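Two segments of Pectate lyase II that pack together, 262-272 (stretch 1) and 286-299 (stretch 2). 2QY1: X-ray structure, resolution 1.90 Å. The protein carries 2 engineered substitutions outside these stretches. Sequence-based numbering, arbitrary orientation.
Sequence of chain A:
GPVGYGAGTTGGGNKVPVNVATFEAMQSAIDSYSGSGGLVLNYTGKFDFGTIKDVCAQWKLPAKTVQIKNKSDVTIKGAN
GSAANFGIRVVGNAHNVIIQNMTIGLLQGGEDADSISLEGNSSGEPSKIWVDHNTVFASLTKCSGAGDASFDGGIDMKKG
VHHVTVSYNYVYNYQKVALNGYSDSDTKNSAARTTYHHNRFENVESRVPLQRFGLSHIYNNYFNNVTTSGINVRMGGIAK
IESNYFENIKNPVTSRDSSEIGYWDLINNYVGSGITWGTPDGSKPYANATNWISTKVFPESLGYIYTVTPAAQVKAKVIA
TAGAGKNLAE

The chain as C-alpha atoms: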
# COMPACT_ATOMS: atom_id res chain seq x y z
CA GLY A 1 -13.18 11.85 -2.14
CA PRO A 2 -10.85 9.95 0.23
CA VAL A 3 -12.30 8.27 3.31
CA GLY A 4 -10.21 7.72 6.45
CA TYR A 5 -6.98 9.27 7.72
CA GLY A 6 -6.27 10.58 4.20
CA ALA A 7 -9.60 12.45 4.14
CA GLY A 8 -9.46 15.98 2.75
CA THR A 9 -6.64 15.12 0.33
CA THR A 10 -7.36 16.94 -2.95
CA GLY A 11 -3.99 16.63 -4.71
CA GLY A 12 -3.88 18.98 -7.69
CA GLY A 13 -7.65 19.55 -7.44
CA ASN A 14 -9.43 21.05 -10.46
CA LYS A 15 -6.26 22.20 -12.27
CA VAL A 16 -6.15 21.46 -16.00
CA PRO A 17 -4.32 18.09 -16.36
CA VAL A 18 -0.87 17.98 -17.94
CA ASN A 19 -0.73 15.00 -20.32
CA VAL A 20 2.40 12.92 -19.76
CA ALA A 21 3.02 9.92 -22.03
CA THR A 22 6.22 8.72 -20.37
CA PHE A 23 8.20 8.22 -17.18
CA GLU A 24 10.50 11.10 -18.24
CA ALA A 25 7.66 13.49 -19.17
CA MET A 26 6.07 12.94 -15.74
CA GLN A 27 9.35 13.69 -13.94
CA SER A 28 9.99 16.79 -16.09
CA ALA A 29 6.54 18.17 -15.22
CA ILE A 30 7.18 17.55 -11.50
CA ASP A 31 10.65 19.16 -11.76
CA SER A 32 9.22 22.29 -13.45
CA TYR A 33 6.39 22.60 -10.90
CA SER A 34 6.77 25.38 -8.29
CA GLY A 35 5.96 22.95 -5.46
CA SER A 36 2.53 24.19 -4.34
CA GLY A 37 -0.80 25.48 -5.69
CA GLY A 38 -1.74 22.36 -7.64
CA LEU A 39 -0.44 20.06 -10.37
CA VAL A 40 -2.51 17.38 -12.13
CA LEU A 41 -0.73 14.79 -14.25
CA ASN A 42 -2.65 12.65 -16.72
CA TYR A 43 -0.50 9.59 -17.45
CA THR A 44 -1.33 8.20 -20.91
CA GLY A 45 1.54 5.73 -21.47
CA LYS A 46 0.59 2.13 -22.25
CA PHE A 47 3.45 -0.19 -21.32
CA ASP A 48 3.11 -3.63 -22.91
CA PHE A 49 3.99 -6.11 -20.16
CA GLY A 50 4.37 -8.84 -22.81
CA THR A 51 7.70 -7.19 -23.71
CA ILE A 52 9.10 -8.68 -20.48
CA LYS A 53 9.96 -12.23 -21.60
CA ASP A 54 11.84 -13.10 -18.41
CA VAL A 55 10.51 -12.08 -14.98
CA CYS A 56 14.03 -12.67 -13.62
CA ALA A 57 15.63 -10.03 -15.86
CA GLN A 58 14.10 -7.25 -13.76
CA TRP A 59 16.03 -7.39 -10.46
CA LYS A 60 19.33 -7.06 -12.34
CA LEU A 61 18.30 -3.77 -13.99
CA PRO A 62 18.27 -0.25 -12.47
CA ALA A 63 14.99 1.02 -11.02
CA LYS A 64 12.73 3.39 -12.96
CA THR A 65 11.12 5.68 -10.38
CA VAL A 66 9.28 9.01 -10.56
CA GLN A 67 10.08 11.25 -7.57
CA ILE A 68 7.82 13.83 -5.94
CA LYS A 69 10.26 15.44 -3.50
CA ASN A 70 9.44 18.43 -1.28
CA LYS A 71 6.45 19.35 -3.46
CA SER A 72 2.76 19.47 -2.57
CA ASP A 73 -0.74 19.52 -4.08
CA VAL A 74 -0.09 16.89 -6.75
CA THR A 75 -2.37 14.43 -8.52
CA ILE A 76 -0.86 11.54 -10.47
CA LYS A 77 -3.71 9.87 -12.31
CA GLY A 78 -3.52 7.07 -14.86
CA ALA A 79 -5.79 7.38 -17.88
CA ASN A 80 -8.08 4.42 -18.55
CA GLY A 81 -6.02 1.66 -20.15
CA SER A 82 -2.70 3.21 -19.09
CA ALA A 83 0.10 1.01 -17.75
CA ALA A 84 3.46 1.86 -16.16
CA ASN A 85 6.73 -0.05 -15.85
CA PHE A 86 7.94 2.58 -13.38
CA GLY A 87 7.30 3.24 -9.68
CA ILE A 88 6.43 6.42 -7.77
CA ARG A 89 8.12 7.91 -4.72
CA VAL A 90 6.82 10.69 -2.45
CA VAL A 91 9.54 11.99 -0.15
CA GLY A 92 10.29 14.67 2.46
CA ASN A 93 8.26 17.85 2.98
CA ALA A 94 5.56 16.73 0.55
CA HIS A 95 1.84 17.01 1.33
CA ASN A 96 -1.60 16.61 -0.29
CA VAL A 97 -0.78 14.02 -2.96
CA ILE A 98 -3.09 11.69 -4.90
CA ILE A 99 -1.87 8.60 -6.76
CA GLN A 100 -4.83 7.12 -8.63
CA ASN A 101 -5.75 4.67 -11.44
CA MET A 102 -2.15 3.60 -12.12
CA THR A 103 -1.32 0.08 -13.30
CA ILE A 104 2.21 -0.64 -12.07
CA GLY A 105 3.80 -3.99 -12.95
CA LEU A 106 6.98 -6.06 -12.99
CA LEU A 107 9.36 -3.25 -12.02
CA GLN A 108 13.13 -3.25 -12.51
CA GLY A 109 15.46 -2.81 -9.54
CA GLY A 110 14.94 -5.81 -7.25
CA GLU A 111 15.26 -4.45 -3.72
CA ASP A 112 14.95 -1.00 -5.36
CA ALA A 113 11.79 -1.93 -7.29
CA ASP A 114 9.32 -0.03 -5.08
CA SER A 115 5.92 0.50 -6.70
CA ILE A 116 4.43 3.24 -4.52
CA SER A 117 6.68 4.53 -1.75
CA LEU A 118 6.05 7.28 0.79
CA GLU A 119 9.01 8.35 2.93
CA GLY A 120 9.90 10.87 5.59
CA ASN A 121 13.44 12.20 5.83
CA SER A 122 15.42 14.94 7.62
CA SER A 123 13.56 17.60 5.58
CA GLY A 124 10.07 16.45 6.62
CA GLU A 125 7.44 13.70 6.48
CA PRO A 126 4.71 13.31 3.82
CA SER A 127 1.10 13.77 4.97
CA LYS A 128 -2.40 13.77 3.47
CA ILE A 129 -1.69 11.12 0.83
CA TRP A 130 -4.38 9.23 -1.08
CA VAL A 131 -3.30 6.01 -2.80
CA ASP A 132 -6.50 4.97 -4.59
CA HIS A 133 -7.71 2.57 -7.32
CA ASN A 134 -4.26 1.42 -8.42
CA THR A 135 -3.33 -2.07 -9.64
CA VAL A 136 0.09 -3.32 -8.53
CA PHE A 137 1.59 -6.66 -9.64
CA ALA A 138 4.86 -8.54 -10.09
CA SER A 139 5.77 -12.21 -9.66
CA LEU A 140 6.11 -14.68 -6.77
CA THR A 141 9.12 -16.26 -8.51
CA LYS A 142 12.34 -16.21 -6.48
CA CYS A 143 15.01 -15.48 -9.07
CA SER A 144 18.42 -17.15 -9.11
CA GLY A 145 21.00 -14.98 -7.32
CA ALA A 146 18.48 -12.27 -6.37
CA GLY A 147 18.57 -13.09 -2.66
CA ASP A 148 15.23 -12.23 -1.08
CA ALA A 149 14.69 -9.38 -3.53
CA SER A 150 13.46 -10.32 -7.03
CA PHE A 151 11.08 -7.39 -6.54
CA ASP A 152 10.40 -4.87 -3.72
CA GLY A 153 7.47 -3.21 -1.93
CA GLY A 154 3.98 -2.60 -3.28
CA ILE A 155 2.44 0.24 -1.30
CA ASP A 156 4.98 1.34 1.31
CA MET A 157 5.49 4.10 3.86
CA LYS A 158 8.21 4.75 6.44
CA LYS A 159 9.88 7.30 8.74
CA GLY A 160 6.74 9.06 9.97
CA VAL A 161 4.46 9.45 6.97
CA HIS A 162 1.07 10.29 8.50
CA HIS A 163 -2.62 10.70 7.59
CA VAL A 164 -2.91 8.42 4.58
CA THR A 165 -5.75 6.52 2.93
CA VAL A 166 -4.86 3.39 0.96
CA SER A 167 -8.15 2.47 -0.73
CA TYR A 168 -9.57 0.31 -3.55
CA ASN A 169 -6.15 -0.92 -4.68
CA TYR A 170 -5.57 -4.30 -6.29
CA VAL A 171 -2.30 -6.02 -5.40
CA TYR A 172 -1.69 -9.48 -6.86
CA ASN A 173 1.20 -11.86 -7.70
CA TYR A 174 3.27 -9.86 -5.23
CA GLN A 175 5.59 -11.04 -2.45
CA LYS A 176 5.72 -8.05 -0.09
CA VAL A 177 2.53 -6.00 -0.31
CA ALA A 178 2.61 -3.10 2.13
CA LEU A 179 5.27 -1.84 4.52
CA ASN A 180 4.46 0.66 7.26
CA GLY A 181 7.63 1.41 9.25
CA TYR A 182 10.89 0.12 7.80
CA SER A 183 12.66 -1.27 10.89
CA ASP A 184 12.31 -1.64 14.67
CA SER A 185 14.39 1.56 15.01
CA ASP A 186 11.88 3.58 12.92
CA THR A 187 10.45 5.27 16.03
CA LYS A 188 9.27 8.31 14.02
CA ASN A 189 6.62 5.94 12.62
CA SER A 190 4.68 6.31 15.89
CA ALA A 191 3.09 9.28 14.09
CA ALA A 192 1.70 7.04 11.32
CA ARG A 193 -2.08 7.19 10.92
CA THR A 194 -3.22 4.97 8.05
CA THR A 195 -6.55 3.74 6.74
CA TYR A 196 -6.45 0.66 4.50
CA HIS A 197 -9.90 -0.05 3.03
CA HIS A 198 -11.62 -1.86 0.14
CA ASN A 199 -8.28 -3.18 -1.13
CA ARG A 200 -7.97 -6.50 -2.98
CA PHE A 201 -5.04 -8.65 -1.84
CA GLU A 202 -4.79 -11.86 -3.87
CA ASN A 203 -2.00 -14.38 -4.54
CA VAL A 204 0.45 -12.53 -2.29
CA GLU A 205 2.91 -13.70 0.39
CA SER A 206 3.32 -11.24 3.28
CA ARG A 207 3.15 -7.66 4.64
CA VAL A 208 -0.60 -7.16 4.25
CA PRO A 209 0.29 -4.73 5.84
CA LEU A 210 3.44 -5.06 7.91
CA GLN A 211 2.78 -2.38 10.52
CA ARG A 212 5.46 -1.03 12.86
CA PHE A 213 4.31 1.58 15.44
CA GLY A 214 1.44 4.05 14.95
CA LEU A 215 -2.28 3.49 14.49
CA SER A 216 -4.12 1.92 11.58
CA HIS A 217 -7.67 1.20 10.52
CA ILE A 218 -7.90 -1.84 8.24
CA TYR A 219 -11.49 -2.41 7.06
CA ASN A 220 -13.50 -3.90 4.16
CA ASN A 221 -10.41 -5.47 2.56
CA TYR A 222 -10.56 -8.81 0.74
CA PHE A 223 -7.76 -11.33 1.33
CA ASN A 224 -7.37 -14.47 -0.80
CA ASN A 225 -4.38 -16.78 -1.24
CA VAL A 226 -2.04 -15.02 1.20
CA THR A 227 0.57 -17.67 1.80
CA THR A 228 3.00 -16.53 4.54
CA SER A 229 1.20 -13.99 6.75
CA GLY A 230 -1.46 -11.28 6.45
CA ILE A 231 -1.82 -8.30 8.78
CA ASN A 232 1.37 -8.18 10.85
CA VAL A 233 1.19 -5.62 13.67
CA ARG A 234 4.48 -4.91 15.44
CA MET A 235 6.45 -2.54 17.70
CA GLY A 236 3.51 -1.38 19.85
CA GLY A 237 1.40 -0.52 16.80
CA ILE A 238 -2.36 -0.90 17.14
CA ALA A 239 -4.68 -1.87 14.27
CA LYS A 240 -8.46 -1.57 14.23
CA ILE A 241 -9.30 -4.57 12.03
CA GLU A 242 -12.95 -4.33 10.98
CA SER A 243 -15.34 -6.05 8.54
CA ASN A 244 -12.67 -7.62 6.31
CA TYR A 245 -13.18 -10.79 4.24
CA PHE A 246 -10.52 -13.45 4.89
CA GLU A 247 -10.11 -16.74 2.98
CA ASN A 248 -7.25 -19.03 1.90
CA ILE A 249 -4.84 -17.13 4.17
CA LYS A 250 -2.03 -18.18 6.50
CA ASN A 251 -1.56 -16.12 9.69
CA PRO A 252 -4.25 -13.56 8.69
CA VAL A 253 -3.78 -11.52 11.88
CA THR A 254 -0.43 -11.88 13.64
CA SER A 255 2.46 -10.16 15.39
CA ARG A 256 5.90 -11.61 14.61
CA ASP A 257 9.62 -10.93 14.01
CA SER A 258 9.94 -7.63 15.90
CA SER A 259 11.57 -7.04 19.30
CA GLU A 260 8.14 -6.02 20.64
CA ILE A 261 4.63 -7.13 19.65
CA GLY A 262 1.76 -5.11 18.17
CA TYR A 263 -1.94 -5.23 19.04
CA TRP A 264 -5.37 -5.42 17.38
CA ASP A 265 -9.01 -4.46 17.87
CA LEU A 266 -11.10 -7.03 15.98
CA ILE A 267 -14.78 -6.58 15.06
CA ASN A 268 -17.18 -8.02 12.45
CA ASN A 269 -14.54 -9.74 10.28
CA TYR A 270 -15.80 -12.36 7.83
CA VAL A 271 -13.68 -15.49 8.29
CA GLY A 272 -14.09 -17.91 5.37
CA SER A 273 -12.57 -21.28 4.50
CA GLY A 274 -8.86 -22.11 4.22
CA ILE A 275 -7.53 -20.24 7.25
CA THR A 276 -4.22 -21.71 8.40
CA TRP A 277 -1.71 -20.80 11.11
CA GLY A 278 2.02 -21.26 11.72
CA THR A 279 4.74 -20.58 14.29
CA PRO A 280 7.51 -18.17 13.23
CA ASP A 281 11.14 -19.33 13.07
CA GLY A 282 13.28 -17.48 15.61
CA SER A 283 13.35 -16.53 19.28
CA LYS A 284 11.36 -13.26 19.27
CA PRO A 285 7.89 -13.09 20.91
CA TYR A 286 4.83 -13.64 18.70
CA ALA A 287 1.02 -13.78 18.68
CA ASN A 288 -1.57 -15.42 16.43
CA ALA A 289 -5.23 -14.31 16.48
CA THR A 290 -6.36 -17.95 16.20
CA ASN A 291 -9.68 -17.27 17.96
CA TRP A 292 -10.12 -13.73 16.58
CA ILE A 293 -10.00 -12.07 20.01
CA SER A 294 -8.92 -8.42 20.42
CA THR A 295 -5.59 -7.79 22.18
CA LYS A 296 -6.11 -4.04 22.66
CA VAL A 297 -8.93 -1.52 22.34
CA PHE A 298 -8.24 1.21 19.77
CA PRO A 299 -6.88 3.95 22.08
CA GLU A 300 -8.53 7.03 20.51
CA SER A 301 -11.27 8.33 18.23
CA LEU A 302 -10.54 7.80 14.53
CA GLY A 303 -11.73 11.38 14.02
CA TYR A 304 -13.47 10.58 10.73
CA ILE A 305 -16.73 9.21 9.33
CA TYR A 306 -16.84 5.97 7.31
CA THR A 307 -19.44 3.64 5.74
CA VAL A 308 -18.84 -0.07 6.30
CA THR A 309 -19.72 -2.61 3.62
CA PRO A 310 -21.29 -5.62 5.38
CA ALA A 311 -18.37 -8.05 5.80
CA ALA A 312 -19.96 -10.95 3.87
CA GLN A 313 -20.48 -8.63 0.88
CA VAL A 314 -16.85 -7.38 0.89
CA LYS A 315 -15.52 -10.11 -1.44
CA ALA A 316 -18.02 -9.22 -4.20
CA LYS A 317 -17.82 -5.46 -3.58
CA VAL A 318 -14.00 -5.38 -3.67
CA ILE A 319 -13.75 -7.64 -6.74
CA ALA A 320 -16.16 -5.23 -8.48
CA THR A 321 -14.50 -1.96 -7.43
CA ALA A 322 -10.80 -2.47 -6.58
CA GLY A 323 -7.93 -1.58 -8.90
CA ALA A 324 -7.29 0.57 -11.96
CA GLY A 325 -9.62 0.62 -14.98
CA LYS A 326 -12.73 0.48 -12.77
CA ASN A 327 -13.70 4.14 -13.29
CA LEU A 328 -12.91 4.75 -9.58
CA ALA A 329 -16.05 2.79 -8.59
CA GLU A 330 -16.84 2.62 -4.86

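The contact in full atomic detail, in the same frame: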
# COMPACT_ATOMS: atom_id res chain seq x y z
N GLY A 262 2.81 -6.09 18.43
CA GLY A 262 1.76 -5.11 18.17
C GLY A 262 0.41 -5.69 18.54
O GLY A 262 0.30 -6.89 18.83
N TYR A 263 -0.63 -4.86 18.51
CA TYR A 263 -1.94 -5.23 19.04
C TYR A 263 -3.07 -4.95 18.05
O TYR A 263 -2.88 -4.22 17.08
CB TYR A 263 -2.20 -4.49 20.36
CG TYR A 263 -1.07 -4.63 21.36
CD1 TYR A 263 -1.04 -5.70 22.26
CD2 TYR A 263 -0.02 -3.71 21.39
CE1 TYR A 263 0.00 -5.83 23.18
CE2 TYR A 263 1.03 -3.85 22.30
CZ TYR A 263 1.03 -4.91 23.19
OH TYR A 263 2.07 -5.04 24.09
N TRP A 264 -4.23 -5.55 18.29
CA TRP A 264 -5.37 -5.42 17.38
C TRP A 264 -6.73 -5.35 18.07
O TRP A 264 -6.95 -5.98 19.10
CB TRP A 264 -5.36 -6.53 16.33
CG TRP A 264 -5.07 -7.90 16.87
CD1 TRP A 264 -5.94 -8.73 17.53
CD2 TRP A 264 -3.83 -8.61 16.78
NE1 TRP A 264 -5.31 -9.90 17.87
CE2 TRP A 264 -4.02 -9.86 17.41
CE3 TRP A 264 -2.58 -8.31 16.22
CZ2 TRP A 264 -2.99 -10.81 17.51
CZ3 TRP A 264 -1.56 -9.26 16.32
CH2 TRP A 264 -1.78 -10.49 16.96
N ASP A 265 -7.62 -4.56 17.47
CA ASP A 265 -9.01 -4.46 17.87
C ASP A 265 -9.84 -5.07 16.74
O ASP A 265 -9.96 -4.49 15.66
CB ASP A 265 -9.39 -2.99 18.10
CG ASP A 265 -10.68 -2.81 18.88
OD1 ASP A 265 -11.54 -3.72 18.86
OD2 ASP A 265 -10.85 -1.75 19.51
N LEU A 266 -10.40 -6.25 17.00
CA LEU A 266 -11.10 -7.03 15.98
C LEU A 266 -12.62 -6.95 16.15
O LEU A 266 -13.14 -7.18 17.24
CB LEU A 266 -10.65 -8.50 16.04
CG LEU A 266 -9.23 -8.86 15.59
CD1 LEU A 266 -8.81 -10.19 16.19
CD2 LEU A 266 -9.12 -8.90 14.08
N ILE A 267 -13.31 -6.60 15.07
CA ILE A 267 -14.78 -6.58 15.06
C ILE A 267 -15.33 -6.91 13.67
O ILE A 267 -14.83 -6.41 12.66
CB ILE A 267 -15.39 -5.21 15.52
CG1 ILE A 267 -14.44 -4.39 16.39
CG2 ILE A 267 -16.73 -5.43 16.23
CD1 ILE A 267 -13.50 -3.47 15.62
N ASN A 268 -16.36 -7.76 13.65
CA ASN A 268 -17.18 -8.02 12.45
C ASN A 268 -16.46 -8.56 11.21
O ASN A 268 -16.96 -8.44 10.10
CB ASN A 268 -18.01 -6.78 12.08
CG ASN A 268 -19.04 -6.42 13.13
OD1 ASN A 268 -19.51 -7.27 13.88
ND2 ASN A 268 -19.39 -5.14 13.19
N ASN A 269 -15.28 -9.16 11.40
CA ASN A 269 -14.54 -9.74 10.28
C ASN A 269 -15.19 -11.02 9.77
O ASN A 269 -15.59 -11.87 10.56
CB ASN A 269 -13.08 -10.00 10.68
CG ASN A 269 -12.32 -8.73 10.98
OD1 ASN A 269 -12.01 -8.45 12.14
ND2 ASN A 269 -12.02 -7.96 9.95
N TYR A 270 -15.32 -11.13 8.45
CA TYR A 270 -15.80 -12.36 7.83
C TYR A 270 -14.62 -13.32 7.68
O TYR A 270 -13.66 -13.02 6.97
CB TYR A 270 -16.45 -12.10 6.47
CG TYR A 270 -17.04 -13.35 5.83
CD1 TYR A 270 -18.41 -13.62 5.91
CD2 TYR A 270 -16.23 -14.26 5.15
CE1 TYR A 270 -18.95 -14.77 5.33
CE2 TYR A 270 -16.76 -15.41 4.57
CZ TYR A 270 -18.12 -15.65 4.66
OH TYR A 270 -18.65 -16.79 4.08
N VAL A 271 -14.72 -14.47 8.33
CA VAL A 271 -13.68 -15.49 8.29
C VAL A 271 -14.18 -16.69 7.48
O VAL A 271 -15.03 -17.45 7.94
CB VAL A 271 -13.26 -15.93 9.71
CG1 VAL A 271 -12.05 -16.86 9.66
CG2 VAL A 271 -12.95 -14.71 10.57
N GLY A 272 -13.65 -16.85 6.27
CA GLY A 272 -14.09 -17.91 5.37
C GLY A 272 -13.32 -19.21 5.55
O GLY A 272 -12.76 -19.47 6.62
N TYR A 286 5.84 -13.70 19.75
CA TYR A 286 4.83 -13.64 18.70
C TYR A 286 3.41 -13.85 19.23
O TYR A 286 3.22 -14.29 20.37
CB TYR A 286 5.14 -14.68 17.60
CG TYR A 286 4.64 -16.08 17.91
CD1 TYR A 286 5.39 -16.95 18.70
CD2 TYR A 286 3.43 -16.54 17.39
CE1 TYR A 286 4.94 -18.24 18.98
CE2 TYR A 286 2.97 -17.82 17.66
CZ TYR A 286 3.73 -18.67 18.46
OH TYR A 286 3.28 -19.94 18.73
N ALA A 287 2.43 -13.52 18.39
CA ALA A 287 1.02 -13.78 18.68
C ALA A 287 0.26 -14.11 17.41
O ALA A 287 0.50 -13.51 16.35
CB ALA A 287 0.40 -12.59 19.39
N ASN A 288 -0.65 -15.07 17.51
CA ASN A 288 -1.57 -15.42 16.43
C ASN A 288 -3.01 -15.26 16.90
O ASN A 288 -3.39 -15.81 17.94
CB ASN A 288 -1.34 -16.86 15.95
CG ASN A 288 -0.10 -17.01 15.07
OD1 ASN A 288 0.40 -16.04 14.50
ND2 ASN A 288 0.38 -18.24 14.94
N ALA A 289 -3.81 -14.52 16.15
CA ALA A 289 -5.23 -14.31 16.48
C ALA A 289 -6.08 -15.51 16.07
O ALA A 289 -7.04 -15.37 15.31
CB ALA A 289 -5.74 -13.03 15.83
N THR A 290 -5.73 -16.68 16.59
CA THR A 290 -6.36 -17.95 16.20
C THR A 290 -7.86 -17.98 16.49
O THR A 290 -8.63 -18.58 15.74
CB THR A 290 -5.64 -19.16 16.88
OG1 THR A 290 -4.24 -19.09 16.60
CG2 THR A 290 -6.18 -20.48 16.36
N ASN A 291 -8.27 -17.32 17.57
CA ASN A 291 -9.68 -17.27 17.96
C ASN A 291 -10.35 -15.93 17.68
O ASN A 291 -11.50 -15.72 18.06
CB ASN A 291 -9.82 -17.66 19.43
CG ASN A 291 -9.43 -19.10 19.68
OD1 ASN A 291 -10.12 -20.02 19.25
ND2 ASN A 291 -8.31 -19.30 20.36
N TRP A 292 -9.62 -15.04 17.01
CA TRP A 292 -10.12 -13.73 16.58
C TRP A 292 -10.54 -12.83 17.75
O TRP A 292 -11.53 -12.10 17.67
CB TRP A 292 -11.24 -13.89 15.54
CG TRP A 292 -10.75 -14.56 14.30
CD1 TRP A 292 -10.70 -15.90 14.05
CD2 TRP A 292 -10.19 -13.91 13.15
NE1 TRP A 292 -10.16 -16.13 12.81
CE2 TRP A 292 -9.84 -14.93 12.23
CE3 TRP A 292 -9.96 -12.58 12.80
CZ2 TRP A 292 -9.27 -14.66 10.99
CZ3 TRP A 292 -9.40 -12.30 11.56
CH2 TRP A 292 -9.06 -13.34 10.67
N ILE A 293 -9.76 -12.88 18.82
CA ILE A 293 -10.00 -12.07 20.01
C ILE A 293 -9.09 -10.84 20.03
O ILE A 293 -7.90 -10.93 19.71
CB ILE A 293 -9.89 -12.93 21.32
CG1 ILE A 293 -10.73 -12.33 22.46
CG2 ILE A 293 -8.43 -13.22 21.71
CD1 ILE A 293 -10.05 -11.26 23.31
N SER A 294 -9.66 -9.69 20.38
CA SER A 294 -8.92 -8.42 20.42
C SER A 294 -7.86 -8.40 21.53
O SER A 294 -8.11 -8.84 22.65
CB SER A 294 -9.89 -7.25 20.61
OG SER A 294 -10.82 -7.17 19.54
N THR A 295 -6.68 -7.87 21.20
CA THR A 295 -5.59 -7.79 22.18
C THR A 295 -5.45 -6.40 22.80
O THR A 295 -4.85 -6.25 23.86
CB THR A 295 -4.24 -8.26 21.59
OG1 THR A 295 -3.98 -7.56 20.36
CG2 THR A 295 -4.28 -9.76 21.31
N LYS A 296 -6.00 -5.40 22.12
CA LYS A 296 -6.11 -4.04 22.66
C LYS A 296 -7.30 -3.31 22.06
O LYS A 296 -7.65 -3.53 20.90
CB LYS A 296 -4.84 -3.22 22.42
CG LYS A 296 -3.88 -3.20 23.60
CD LYS A 296 -2.77 -2.18 23.37
CE LYS A 296 -1.69 -2.30 24.44
NZ LYS A 296 -0.60 -1.32 24.21
N VAL A 297 -7.92 -2.44 22.85
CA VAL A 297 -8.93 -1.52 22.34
C VAL A 297 -8.23 -0.35 21.64
O VAL A 297 -7.20 0.14 22.11
CB VAL A 297 -9.90 -1.04 23.47
CG1 VAL A 297 -9.17 -0.22 24.54
CG2 VAL A 297 -11.07 -0.25 22.89
N PHE A 298 -8.77 0.06 20.50
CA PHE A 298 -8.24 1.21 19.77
C PHE A 298 -8.26 2.43 20.70
O PHE A 298 -9.32 2.81 21.19
CB PHE A 298 -9.04 1.45 18.50
CG PHE A 298 -8.32 2.29 17.48
CD1 PHE A 298 -7.31 1.75 16.69
CD2 PHE A 298 -8.67 3.63 17.30
CE1 PHE A 298 -6.65 2.53 15.75
CE2 PHE A 298 -8.01 4.41 16.36
CZ PHE A 298 -7.00 3.86 15.58
N PRO A 299 -7.08 3.03 20.95
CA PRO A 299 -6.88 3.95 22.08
C PRO A 299 -7.53 5.34 21.95
O PRO A 299 -7.65 6.05 22.95
CB PRO A 299 -5.36 4.09 22.15
CG PRO A 299 -4.91 3.89 20.74
CD PRO A 299 -5.85 2.88 20.15
O HOH W 1 -1.38 -8.83 19.72
O HOH W 2 -5.84 -12.60 19.40
O HOH W 3 -12.97 -5.94 21.05

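A strand edge can bind an irregular loop when hydroxyl side chains and backbone NH groups of the loop together satisfy its exposed edge, and the contact between residues 262-272 and 286-299 of this pectate lyase is a compact example. The strand at 263-267 lies against a segment that is mostly loop, and the two stretches together bury 797 Å². Trp-264, a buried residue, has the largest area covered by the other stretch.

The polar framework follows the strand edge. Thr-295, its chi1 in the p well, brings its hydroxyl to the backbone, so that Trp-264 N donates to Thr-295 OG1 at 2.9 Å. The carbonyl of the same tryptophan accepts twice, from Thr-295 N (2.8 Å to Trp-264 O) and from Lys-296 N (3.2 Å to Trp-264 O). Two residues further on, a second short hydroxyl side chain does similar work: Leu-266 N donates to Ser-294 OG at 2.7 Å. Asp-265 reverses the pattern, since here a strand side chain serves the loop backbone, with Phe-298 N reaching Asp-265 OD2 at 2.9 Å.

Trp-264 leaves the backbone pointing away from the loop, but its p rotamer brings the indole back into a pocket lined by Ala-287, Ala-289, Ile-293 and Thr-295. The two alanines are small enough to let the broad ring approach closely: Trp-264 CH2 lies 3.9 Å from Ala-287 CB, and Trp-264 CZ2 lies 3.9 Å from Ala-289 CB. At the ring edge, Trp-264 NE1 makes a weak hydrogen bond of 3.3 Å to Ile-293 O, and a water joins the same two atoms.

The type I turn from Ala-289 to Trp-292 shapes the next hollow. Leu-266 points toward the loop and fills the space beside it, its CD1 4.2 Å from Ala-289 CB and its CD2 4.0 Å from Trp-292 CE3, at the edge of that indole. Val-271 instead lies over a face of the ring, where its CG2 sits 3.8 Å from the centroid of the Trp-292 six-membered ring. A methyl of the branched valine side chain suits this flat surface, and the large indole can meet both aliphatic residues at once.

Tyr-263 points toward the loop and offers a ring face to Lys-296, whose extended chain lays CE 3.7 Å from the Tyr-263 ring centroid, with NZ 4.0 Å from that same centroid in a cation-pi contact. A long aliphatic chain with a charged tip suits this more open site.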